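Local coordinates for protein AcrH (Aeromonas hydrophila, PDB 3WXX) that binds the translocator AopB and probably acts as its chaperone in type III secretion, at residues Asp90-Arg95 against Gln121-Ala126; Gly116-Gln121 against Ile139-Val144. The protein carries 1 engineered substitution. All blocks are in the same frame, centred on the assembly; numbering follows the deposited sequence.

Contact 1: Asp90-Arg95 against Gln121-Ala126; sequences DLQEPR and QLLAAA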
ATOM      1  N   ASP A  90      -0.067   2.749 -10.376  1.00 45.67           N
ATOM      2  CA  ASP A  90      -0.808   3.074 -11.559  1.00 44.16           C
ATOM      3  C   ASP A  90      -0.953   4.591 -11.612  1.00 47.62           C
ATOM      4  O   ASP A  90      -1.961   5.163 -11.174  1.00 43.04           O
ATOM      5  CB  ASP A  90      -2.159   2.387 -11.532  1.00 46.85           C
ATOM      6  CG  ASP A  90      -2.948   2.595 -12.808  1.00 48.66           C
ATOM      7  OD1 ASP A  90      -2.499   3.427 -13.636  1.00 56.17           O
ATOM      8  OD2 ASP A  90      -3.983   1.907 -12.976  1.00 48.49           O
ATOM      9  N   LEU A  91       0.057   5.220 -12.212  1.00 50.21           N
ATOM     10  CA  LEU A  91       0.212   6.667 -12.201  1.00 46.97           C
ATOM     11  C   LEU A  91      -0.782   7.379 -13.105  1.00 51.95           C
ATOM     12  O   LEU A  91      -0.955   8.589 -13.009  1.00 52.83           O
ATOM     13  CB  LEU A  91       1.617   7.018 -12.613  1.00 45.60           C
ATOM     14  CG  LEU A  91       2.710   6.606 -11.630  1.00 49.83           C
ATOM     15  CD1 LEU A  91       4.079   6.652 -12.276  1.00 52.22           C
ATOM     16  CD2 LEU A  91       2.711   7.503 -10.398  1.00 49.40           C
ATOM     17  N   GLN A  92      -1.479   6.629 -13.950  1.00 59.22           N
ATOM     18  CA  GLN A  92      -2.412   7.228 -14.876  1.00 55.78           C
ATOM     19  C   GLN A  92      -3.842   7.141 -14.384  1.00 60.51           C
ATOM     20  O   GLN A  92      -4.740   7.669 -15.038  1.00 64.14           O
ATOM     21  CB  GLN A  92      -2.259   6.573 -16.245  1.00 56.91           C
ATOM     22  CG  GLN A  92      -0.829   6.567 -16.785  1.00 67.45           C
ATOM     23  CD  GLN A  92      -0.035   7.864 -16.492  1.00 79.96           C
ATOM     24  OE1 GLN A  92      -0.593   8.970 -16.438  1.00 91.25           O
ATOM     25  NE2 GLN A  92       1.279   7.727 -16.316  1.00 85.57           N
ATOM     26  N   GLU A  93      -4.054   6.519 -13.221  1.00 58.03           N
ATOM     27  CA  GLU A  93      -5.410   6.294 -12.696  1.00 51.03           C
ATOM     28  C   GLU A  93      -5.877   7.460 -11.846  1.00 48.86           C
ATOM     29  O   GLU A  93      -5.292   7.745 -10.802  1.00 49.47           O
ATOM     30  CB  GLU A  93      -5.458   4.995 -11.886  1.00 49.26           C
ATOM     31  CG  GLU A  93      -6.726   4.799 -11.108  1.00 45.28           C
ATOM     32  CD  GLU A  93      -7.972   4.866 -11.977  1.00 45.14           C
ATOM     33  OE1 GLU A  93      -8.759   5.800 -11.834  1.00 42.98           O
ATOM     34  OE2 GLU A  93      -8.177   3.977 -12.806  1.00 53.80           O
ATOM     35  N   PRO A  94      -6.937   8.151 -12.290  1.00 45.88           N
ATOM     36  CA  PRO A  94      -7.341   9.375 -11.586  1.00 42.00           C
ATOM     37  C   PRO A  94      -8.095   9.140 -10.295  1.00 40.19           C
ATOM     38  O   PRO A  94      -8.128  10.025  -9.417  1.00 42.72           O
ATOM     39  CB  PRO A  94      -8.236  10.085 -12.603  1.00 41.89           C
ATOM     40  CG  PRO A  94      -8.763   8.980 -13.471  1.00 47.43           C
ATOM     41  CD  PRO A  94      -7.640   7.988 -13.573  1.00 44.65           C
ATOM     42  N   ARG A  95      -8.767   8.008 -10.187  1.00 41.16           N
ATOM     43  CA  ARG A  95      -9.527   7.705  -8.954  1.00 46.32           C
ATOM     44  C   ARG A  95      -8.691   7.835  -7.658  1.00 43.13           C
ATOM     45  O   ARG A  95      -9.212   8.245  -6.613  1.00 35.18           O
ATOM     46  CB  ARG A  95     -10.172   6.319  -9.037  1.00 46.81           C
ATOM     47  CG  ARG A  95     -11.556   6.356  -9.634  1.00 51.45           C
ATOM     48  CD  ARG A  95     -12.060   4.959  -9.948  1.00 58.42           C
ATOM     49  NE  ARG A  95     -11.299   4.373 -11.048  1.00 69.45           N
ATOM     50  CZ  ARG A  95     -11.474   3.150 -11.555  1.00 74.51           C
ATOM     51  NH1 ARG A  95     -12.418   2.319 -11.079  1.00 71.22           N
ATOM     52  NH2 ARG A  95     -10.682   2.763 -12.553  1.00 74.53           N
ATOM     53  N   GLN A 121      -8.210  15.707 -12.033  1.00 61.41           N
ATOM     54  CA  GLN A 121      -8.751  16.321 -13.233  1.00 63.21           C
ATOM     55  C   GLN A 121      -7.882  16.088 -14.466  1.00 62.48           C
ATOM     56  O   GLN A 121      -8.378  15.668 -15.511  1.00 62.62           O
ATOM     57  CB  GLN A 121      -8.946  17.817 -13.045  1.00 64.29           C
ATOM     58  CG  GLN A 121      -9.262  18.557 -14.354  1.00 62.82           C
ATOM     59  CD  GLN A 121      -9.955  19.864 -14.088  1.00 66.59           C
ATOM     60  OE1 GLN A 121     -11.140  20.019 -14.393  1.00 64.94           O
ATOM     61  NE2 GLN A 121      -9.234  20.807 -13.467  1.00 68.98           N
ATOM     62  N   LEU A 122      -6.601  16.408 -14.359  1.00 58.87           N
ATOM     63  CA  LEU A 122      -5.687  16.205 -15.475  1.00 55.73           C
ATOM     64  C   LEU A 122      -5.775  14.783 -16.001  1.00 57.88           C
ATOM     65  O   LEU A 122      -5.914  14.556 -17.198  1.00 65.89           O
ATOM     66  CB  LEU A 122      -4.252  16.527 -15.044  1.00 62.81           C
ATOM     67  CG  LEU A 122      -3.982  17.978 -14.609  1.00 69.78           C
ATOM     68  CD1 LEU A 122      -2.594  18.141 -14.005  1.00 72.11           C
ATOM     69  CD2 LEU A 122      -4.158  18.911 -15.797  1.00 73.43           C
ATOM     70  N   LEU A 123      -5.654  13.811 -15.105  1.00 61.69           N
ATOM     71  CA  LEU A 123      -5.575  12.408 -15.508  1.00 60.33           C
ATOM     72  C   LEU A 123      -6.889  11.921 -16.084  1.00 54.59           C
ATOM     73  O   LEU A 123      -6.903  11.131 -17.030  1.00 57.79           O
ATOM     74  CB  LEU A 123      -5.198  11.533 -14.306  1.00 64.55           C
ATOM     75  CG  LEU A 123      -3.803  11.742 -13.721  1.00 60.09           C
ATOM     76  CD1 LEU A 123      -3.702  11.048 -12.357  1.00 64.88           C
ATOM     77  CD2 LEU A 123      -2.761  11.208 -14.685  1.00 49.82           C
ATOM     78  N   ALA A 124      -7.986  12.389 -15.505  1.00 51.08           N
ATOM     79  CA  ALA A 124      -9.302  12.046 -16.005  1.00 59.85           C
ATOM     80  C   ALA A 124      -9.590  12.717 -17.367  1.00 67.08           C
ATOM     81  O   ALA A 124     -10.270  12.124 -18.215  1.00 61.99           O
ATOM     82  CB  ALA A 124     -10.378  12.422 -14.995  1.00 57.19           C
ATOM     83  N   ALA A 125      -9.094  13.947 -17.553  1.00 69.30           N
ATOM     84  CA  ALA A 125      -9.249  14.653 -18.815  1.00 71.33           C
ATOM     85  C   ALA A 125      -8.630  13.809 -19.906  1.00 74.80           C
ATOM     86  O   ALA A 125      -9.331  13.383 -20.820  1.00 95.19           O
ATOM     87  CB  ALA A 125      -8.594  16.024 -18.771  1.00 73.46           C
ATOM     88  N   ALA A 126      -7.341  13.515 -19.778  1.00 70.61           N
ATOM     89  CA  ALA A 126      -6.622  12.732 -20.781  1.00 76.85           C
ATOM     90  C   ALA A 126      -7.389  11.513 -21.334  1.00 86.09           C
ATOM     91  O   ALA A 126      -7.213  11.177 -22.502  1.00 99.50           O
ATOM     92  CB  ALA A 126      -5.260  12.301 -20.258  1.00 69.12           C
TER
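With CG of Leu123 beside its own backbone N and anti to the carbonyl carbon (chi1 -66°), both methyls of the residue are carried onto the Leu91-Glu93 backbone, while a bend at chi2 of Gln92 (-39°) folds its amide back to meet one of them. The two side chains cross at about a right angle, and Gln92 OE1 lies 3.6 Å from Leu123 CD2. That same methyl also reaches a carbonyl, Leu91 O to Leu123 CD2 being 3.6 Å; Leu123 CD1 lies 3.7 Å from Leu91 O and a little farther from Glu93 O. These are van der Waals contacts, and no hydrogen bond joins the two segments. Pro94 CB is directed toward the helix: Pro94 CB and CG lie against Leu123 and Ala124, CB coming nearest to Ala124 N at 3.7 Å and standing 3.8 Å from Leu123 CB. The loop between helices 76-89 and 95-106 thus packs on helix 110-126, within the tetratricopeptide-like helical stack expected of this chaperone family. The turn itself, a type I beta turn from Asp90 to Glu93, leads into helix 95-106, and Glu93 fixes that start. Its OE1 takes a capping bond from Arg95 N (2.8 Å) through the anti lone pair and a second bond from Arg95 NE, which arrives from above the carboxylate plane. Arg95 NH2 reaches Glu93 OE2 at 2.8 Å, completing a side-on, two-nitrogen salt bridge. Beyond the contact, Arg95 NH1 donates to Val5 O of the AopB chain, and Leu91 packs on Ala107 of AopB. Ala124 also touches Ala134 of helix 131-149.

Contact 2: Gly116-Gln121 against Ile139-Val144; sequences GFHSAQ and IMLEVV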
ATOM      1  N   GLY A 116      -4.778  16.874  -4.986  1.00 53.07           N
ATOM      2  CA  GLY A 116      -5.483  15.666  -5.371  1.00 54.13           C
ATOM      3  C   GLY A 116      -6.508  15.904  -6.433  1.00 48.07           C
ATOM      4  O   GLY A 116      -6.472  15.239  -7.464  1.00 49.05           O
ATOM      5  N   PHE A 117      -7.420  16.852  -6.180  1.00 46.54           N
ATOM      6  CA  PHE A 117      -8.470  17.183  -7.138  1.00 42.05           C
ATOM      7  C   PHE A 117      -7.879  17.702  -8.436  1.00 48.80           C
ATOM      8  O   PHE A 117      -8.393  17.388  -9.526  1.00 44.88           O
ATOM      9  CB  PHE A 117      -9.465  18.164  -6.567  1.00 39.42           C
ATOM     10  CG  PHE A 117     -10.402  17.557  -5.566  1.00 39.54           C
ATOM     11  CD1 PHE A 117     -11.061  16.376  -5.842  1.00 40.98           C
ATOM     12  CD2 PHE A 117     -10.613  18.158  -4.353  1.00 42.38           C
ATOM     13  CE1 PHE A 117     -11.863  15.789  -4.903  1.00 45.98           C
ATOM     14  CE2 PHE A 117     -11.416  17.582  -3.397  1.00 40.97           C
ATOM     15  CZ  PHE A 117     -12.055  16.399  -3.668  1.00 45.05           C
ATOM     16  N   HIS A 118      -6.776  18.451  -8.327  1.00 49.50           N
ATOM     17  CA  HIS A 118      -6.091  18.972  -9.495  1.00 45.69           C
ATOM     18  C   HIS A 118      -5.480  17.869 -10.368  1.00 47.88           C
ATOM     19  O   HIS A 118      -5.626  17.871 -11.585  1.00 54.20           O
ATOM     20  CB  HIS A 118      -5.024  19.984  -9.095  1.00 47.93           C
ATOM     21  CG  HIS A 118      -4.251  20.503 -10.260  1.00 55.82           C
ATOM     22  ND1 HIS A 118      -4.864  20.943 -11.411  1.00 60.07           N
ATOM     23  CD2 HIS A 118      -2.922  20.564 -10.494  1.00 63.06           C
ATOM     24  CE1 HIS A 118      -3.947  21.280 -12.294  1.00 65.14           C
ATOM     25  NE2 HIS A 118      -2.761  21.042 -11.771  1.00 69.78           N
ATOM     26  N   SER A 119      -4.785  16.915  -9.770  1.00 51.97           N
ATOM     27  CA  SER A 119      -4.231  15.805 -10.566  1.00 48.90           C
ATOM     28  C   SER A 119      -5.347  14.907 -11.077  1.00 44.56           C
ATOM     29  O   SER A 119      -5.263  14.341 -12.161  1.00 46.38           O
ATOM     30  CB  SER A 119      -3.230  14.995  -9.740  1.00 51.34           C
ATOM     31  OG  SER A 119      -3.043  13.695 -10.290  1.00 59.43           O
ATOM     32  N   ALA A 120      -6.382  14.733 -10.271  1.00 45.35           N
ATOM     33  CA  ALA A 120      -7.445  13.843 -10.662  1.00 51.30           C
ATOM     34  C   ALA A 120      -8.060  14.383 -11.947  1.00 59.93           C
ATOM     35  O   ALA A 120      -8.345  13.610 -12.854  1.00 58.89           O
ATOM     36  CB  ALA A 120      -8.488  13.723  -9.574  1.00 52.35           C
ATOM     37  N   GLN A 121      -8.210  15.707 -12.033  1.00 61.41           N
ATOM     38  CA  GLN A 121      -8.751  16.321 -13.233  1.00 63.21           C
ATOM     39  C   GLN A 121      -7.882  16.088 -14.466  1.00 62.48           C
ATOM     40  O   GLN A 121      -8.378  15.668 -15.511  1.00 62.62           O
ATOM     41  CB  GLN A 121      -8.946  17.817 -13.045  1.00 64.29           C
ATOM     42  CG  GLN A 121      -9.262  18.557 -14.354  1.00 62.82           C
ATOM     43  CD  GLN A 121      -9.955  19.864 -14.088  1.00 66.59           C
ATOM     44  OE1 GLN A 121     -11.140  20.019 -14.393  1.00 64.94           O
ATOM     45  NE2 GLN A 121      -9.234  20.807 -13.467  1.00 68.98           N
ATOM     46  N   ILE A 139     -14.952  20.579 -10.257  1.00 43.42           N
ATOM     47  CA  ILE A 139     -15.828  21.267  -9.320  1.00 48.26           C
ATOM     48  C   ILE A 139     -15.173  21.313  -7.951  1.00 50.97           C
ATOM     49  O   ILE A 139     -15.096  22.381  -7.345  1.00 49.33           O
ATOM     50  CB  ILE A 139     -17.214  20.615  -9.190  1.00 55.62           C
ATOM     51  CG1 ILE A 139     -18.034  20.794 -10.461  1.00 65.46           C
ATOM     52  CG2 ILE A 139     -18.012  21.233  -8.038  1.00 56.87           C
ATOM     53  CD1 ILE A 139     -19.344  20.016 -10.439  1.00 68.95           C
HETATM   54  N   MSE A 140     -14.758  20.148  -7.447  1.00 52.68           N
HETATM   55  CA  MSE A 140     -14.237  20.031  -6.079  1.00 52.34           C
HETATM   56  C   MSE A 140     -12.976  20.825  -5.951  1.00 48.59           C
HETATM   57  O   MSE A 140     -12.690  21.411  -4.908  1.00 46.70           O
HETATM   58  CB  MSE A 140     -13.934  18.577  -5.749  1.00 54.35           C
HETATM   59  CG  MSE A 140     -15.158  17.683  -5.693  1.00 48.23           C
HETATM   60 SE   MSE A 140     -16.455  18.387  -4.373  1.00 65.79          SE
HETATM   61  CE  MSE A 140     -15.420  18.402  -2.693  1.00 66.58           C
ATOM     62  N   LEU A 141     -12.214  20.864  -7.027  1.00 45.78           N
ATOM     63  CA  LEU A 141     -11.074  21.753  -7.081  1.00 48.68           C
ATOM     64  C   LEU A 141     -11.473  23.186  -6.715  1.00 55.37           C
ATOM     65  O   LEU A 141     -10.873  23.766  -5.810  1.00 58.22           O
ATOM     66  CB  LEU A 141     -10.423  21.704  -8.451  1.00 47.56           C
ATOM     67  CG  LEU A 141      -9.191  22.566  -8.643  1.00 49.21           C
ATOM     68  CD1 LEU A 141      -8.188  22.421  -7.518  1.00 51.83           C
ATOM     69  CD2 LEU A 141      -8.530  22.161  -9.949  1.00 53.70           C
ATOM     70  N   GLU A 142     -12.512  23.722  -7.365  1.00 58.91           N
ATOM     71  CA  GLU A 142     -13.088  25.054  -7.014  1.00 58.24           C
ATOM     72  C   GLU A 142     -13.571  25.179  -5.583  1.00 55.52           C
ATOM     73  O   GLU A 142     -13.303  26.154  -4.895  1.00 57.79           O
ATOM     74  CB  GLU A 142     -14.266  25.391  -7.924  1.00 61.15           C
ATOM     75  CG  GLU A 142     -13.872  25.585  -9.374  1.00 69.49           C
ATOM     76  CD  GLU A 142     -12.652  26.461  -9.505  1.00 74.61           C
ATOM     77  OE1 GLU A 142     -12.667  27.568  -8.899  1.00 69.48           O
ATOM     78  OE2 GLU A 142     -11.681  25.997 -10.157  1.00 75.55           O
ATOM     79  N   VAL A 143     -14.286  24.169  -5.134  1.00 52.72           N
ATOM     80  CA  VAL A 143     -14.795  24.156  -3.789  1.00 49.96           C
ATOM     81  C   VAL A 143     -13.642  24.277  -2.820  1.00 53.27           C
ATOM     82  O   VAL A 143     -13.754  24.922  -1.786  1.00 53.00           O
ATOM     83  CB  VAL A 143     -15.574  22.852  -3.534  1.00 48.20           C
ATOM     84  CG1 VAL A 143     -15.869  22.642  -2.064  1.00 44.19           C
ATOM     85  CG2 VAL A 143     -16.866  22.885  -4.336  1.00 52.16           C
ATOM     86  N   VAL A 144     -12.537  23.619  -3.149  1.00 57.64           N
ATOM     87  CA  VAL A 144     -11.398  23.583  -2.254  1.00 53.94           C
ATOM     88  C   VAL A 144     -10.689  24.908  -2.310  1.00 53.63           C
ATOM     89  O   VAL A 144     -10.437  25.482  -1.281  1.00 43.80           O
ATOM     90  CB  VAL A 144     -10.469  22.405  -2.581  1.00 55.03           C
ATOM     91  CG1 VAL A 144      -9.090  22.595  -1.969  1.00 57.58           C
ATOM     92  CG2 VAL A 144     -11.104  21.123  -2.063  1.00 62.98           C
TER
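Phe117 and Met140, a selenomethionine, make the aromatic part of this contact. Met140 CB stands over the ring, 3.3 Å from the centroid of Phe117 and 3° off the normal, which defines a CH-pi contact centred on one face. The chain then bends at chi2 and chi3, so that selenium comes obliquely to the same ring: Met140 SE is 5.4 Å from the Phe117 centroid, a Met-aromatic contact. At the ring edge, near its plane, Val144 CG2 approaches Phe117 CD2 at 3.8 Å.

Aliphatic packing centres on Leu141. Its CG is anti to the backbone N, which takes CD2 across to the other helix, where Leu141 CD2 lies 4.0 Å from His118 CA and 3.8 Å from Gln121 NE2. His118 and Leu141 run side by side, whereas Gln121 crosses Leu141 at about a right angle. Closer to the backbones, Phe117 CB and Leu141 CB are 4.1 Å apart. No hydrogen bond crosses the interface, so apolar contact carries it.

The segment axes come within 8.7 Å at an angle of 158°, the near-antiparallel pairing of a helical hairpin. On helix 110-126, His118 and Ser119 also pack against Lys119 and Ile120 of the AopB chain. Helix 95-106 closes one flank of this hairpin: Phe98 meets the Phe117 ring with planes at about 70°, Ala101 packs on Phe117, and Leu105 touches Met140.

Overall arrangement
Helix 110-126 ties the two contacts together: contact 1 uses its C-terminal part, contact 2 the turns just before, and Gln121 belongs to both. Their centres lie 12 Å apart on the same side of the chain's centre, and they touch where Pro94 CB comes within 3.5 Å of Ala120 O. Along the chain the segments alternate, 90-95, 116-121, 121-126 and 139-144, so the helix is flanked by the turn before helix 95-106 and by the last helix, 131-149. The two contacts thus join that turn, helix 110-126 and helix 131-149 in one packed succession, and residues of both also meet AopB, consistent with a chaperone whose helices hold a translocator.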